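Local coordinates for SusD superfamily protein (Parabacteroides distasonis, PDB 3OTN) that probably binds carbohydrate at the outer membrane as a SusD-family nutrient-binding protein, at residues A[229-234]-A[390-395]. Residues are numbered along the deposited sequence; the frame is centred on the assembly and turned at random.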
loop_
_atom_site.group_PDB
_atom_site.type_symbol
_atom_site.label_atom_id
_atom_site.label_comp_id
_atom_site.label_asym_id
_atom_site.label_seq_id
_atom_site.Cartn_x
_atom_site.Cartn_y
_atom_site.Cartn_z
ATOM N N TYR A 229 2.465 10.493 16.587
ATOM C CA TYR A 229 1.467 10.501 15.503
ATOM C C TYR A 229 0.098 10.735 16.142
ATOM O O TYR A 229 -0.147 10.329 17.287
ATOM C CB TYR A 229 1.468 9.182 14.707
ATOM C CG TYR A 229 2.845 8.817 14.173
ATOM C CD1 TYR A 229 3.351 9.437 13.053
ATOM C CD2 TYR A 229 3.675 7.927 14.863
ATOM C CE1 TYR A 229 4.636 9.173 12.579
ATOM C CE2 TYR A 229 4.961 7.629 14.395
ATOM C CZ TYR A 229 5.435 8.256 13.254
ATOM O OH TYR A 229 6.677 7.976 12.757
ATOM N N THR A 230 -0.782 11.371 15.382
ATOM C CA THR A 230 -2.133 11.696 15.820
ATOM C C THR A 230 -3.070 11.407 14.667
ATOM O O THR A 230 -2.663 11.478 13.506
ATOM C CB THR A 230 -2.272 13.199 16.197
ATOM O OG1 THR A 230 -1.725 13.987 15.137
ATOM C CG2 THR A 230 -1.519 13.520 17.467
ATOM N N LEU A 231 -4.298 11.034 14.989
ATOM C CA LEU A 231 -5.325 10.798 13.984
ATOM C C LEU A 231 -5.773 12.142 13.366
ATOM O O LEU A 231 -5.914 13.140 14.066
ATOM C CB LEU A 231 -6.524 10.087 14.609
ATOM C CG LEU A 231 -6.385 8.599 14.931
ATOM C CD1 LEU A 231 -7.670 8.102 15.652
ATOM C CD2 LEU A 231 -6.107 7.772 13.689
ATOM N N PHE A 232 -5.986 12.159 12.058
ATOM C CA PHE A 232 -6.620 13.307 11.401
ATOM C C PHE A 232 -8.065 13.380 11.864
ATOM O O PHE A 232 -8.706 12.356 12.085
ATOM C CB PHE A 232 -6.630 13.139 9.860
ATOM C CG PHE A 232 -5.269 13.182 9.238
ATOM C CD1 PHE A 232 -4.384 14.204 9.543
ATOM C CD2 PHE A 232 -4.898 12.226 8.301
ATOM C CE1 PHE A 232 -3.108 14.260 8.945
ATOM C CE2 PHE A 232 -3.620 12.280 7.700
ATOM C CZ PHE A 232 -2.742 13.282 8.035
ATOM N N THR A 233 -8.586 14.588 11.992
ATOM C CA THR A 233 -9.958 14.785 12.458
ATOM C C THR A 233 -10.934 14.652 11.321
ATOM O O THR A 233 -12.103 14.377 11.541
ATOM C CB THR A 233 -10.119 16.155 13.154
ATOM O OG1 THR A 233 -9.720 17.190 12.241
ATOM C CG2 THR A 233 -9.229 16.200 14.369
ATOM N N ASP A 234 -10.474 14.863 10.097
ATOM C CA ASP A 234 -11.333 14.627 8.925
ATOM C C ASP A 234 -10.568 14.007 7.756
ATOM O O ASP A 234 -9.384 13.717 7.881
ATOM C CB ASP A 234 -12.023 15.925 8.544
ATOM C CG ASP A 234 -11.081 16.948 8.002
ATOM O OD1 ASP A 234 -9.912 16.605 7.729
ATOM O OD2 ASP A 234 -11.545 18.096 7.837
ATOM N N ARG A 390 -14.706 4.924 14.011
ATOM C CA ARG A 390 -16.132 5.039 13.790
ATOM C C ARG A 390 -16.641 6.465 14.064
ATOM O O ARG A 390 -17.407 6.994 13.269
ATOM C CB ARG A 390 -16.896 3.996 14.630
ATOM C CG ARG A 390 -16.752 2.556 14.096
ATOM C CD ARG A 390 -17.437 1.531 15.048
ATOM N NE ARG A 390 -18.852 1.816 15.151
ATOM C CZ ARG A 390 -19.800 1.423 14.287
ATOM N NH1 ARG A 390 -19.544 0.634 13.233
ATOM N NH2 ARG A 390 -21.044 1.815 14.494
ATOM N N GLY A 391 -16.183 7.082 15.157
ATOM C CA GLY A 391 -16.578 8.469 15.521
ATOM C C GLY A 391 -16.204 9.517 14.474
ATOM O O GLY A 391 -16.995 10.392 14.162
ATOM N N ARG A 392 -14.991 9.425 13.933
ATOM C CA ARG A 392 -14.589 10.258 12.820
ATOM C C ARG A 392 -15.544 10.080 11.622
ATOM O O ARG A 392 -15.845 11.050 10.933
ATOM C CB ARG A 392 -13.162 9.931 12.423
ATOM C CG ARG A 392 -12.653 10.739 11.250
ATOM C CD ARG A 392 -11.191 10.557 11.073
ATOM N NE ARG A 392 -10.761 9.186 10.818
ATOM C CZ ARG A 392 -9.482 8.784 10.853
ATOM N NH1 ARG A 392 -8.501 9.648 11.119
ATOM N NH2 ARG A 392 -9.167 7.516 10.587
ATOM N N ALA A 393 -16.029 8.852 11.398
ATOM C CA ALA A 393 -17.023 8.586 10.339
ATOM C C ALA A 393 -18.482 8.947 10.717
ATOM O O ALA A 393 -19.406 8.622 9.969
ATOM C CB ALA A 393 -16.932 7.124 9.883
ATOM N N GLY A 394 -18.701 9.621 11.848
ATOM C CA GLY A 394 -20.040 10.011 12.267
ATOM C C GLY A 394 -20.923 8.885 12.757
ATOM O O GLY A 394 -22.127 9.073 12.874
ATOM N N LEU A 395 -20.327 7.730 13.045
ATOM C CA LEU A 395 -21.024 6.542 13.474
ATOM C C LEU A 395 -20.989 6.409 14.987
ATOM O O LEU A 395 -20.021 6.807 15.645
ATOM C CB LEU A 395 -20.371 5.302 12.876
ATOM C CG LEU A 395 -20.295 5.260 11.354
ATOM C CD1 LEU A 395 -19.502 4.058 10.891
ATOM C CD2 LEU A 395 -21.721 5.315 10.741
HETATM O O HOH W 1 -14.582 13.636 10.119
#
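R392, on the last turn of helix 380-392, reaches the 229-234 loop with its side chain from CG to NH1. Its CB is set toward the loop, and R392 CG, anti to the backbone N (chi1 179°), lies 3.7 Å from T233 O. R392 CD passes 3.2 Å from F232 O, and there the chain bends (chi3 60°), which turns the edge of the guanidinium to the backbone of F232. R392 NH1 donates to F232 O at 2.9 Å in a nearly straight bond (161°); the acceptor lies close to the guanidinium plane. L231 lies slantwise to the arginine, its CD2 4.0 Å from R392 NH1, while its side chain also packs on helix 360-375. A water bridges the two backbones, donating to both T233 O and R392 O. Outside the two segments, NH1 forms a salt bridge with E248, whose OE2 also accepts F232 N, and NH2 forms a salt bridge with D417 and a hydrogen bond with T361 OG1. Behind R392 the helix ends in a Schellman motif, with G394 at positive phi. With carboxylates at both terminal nitrogens, the guanidinium is probably firmly charged and fixed in rotation, and one direct hydrogen bond, one water bridge and the packing of L231 and the arginine's methylenes pin an irregular surface loop to a helix end.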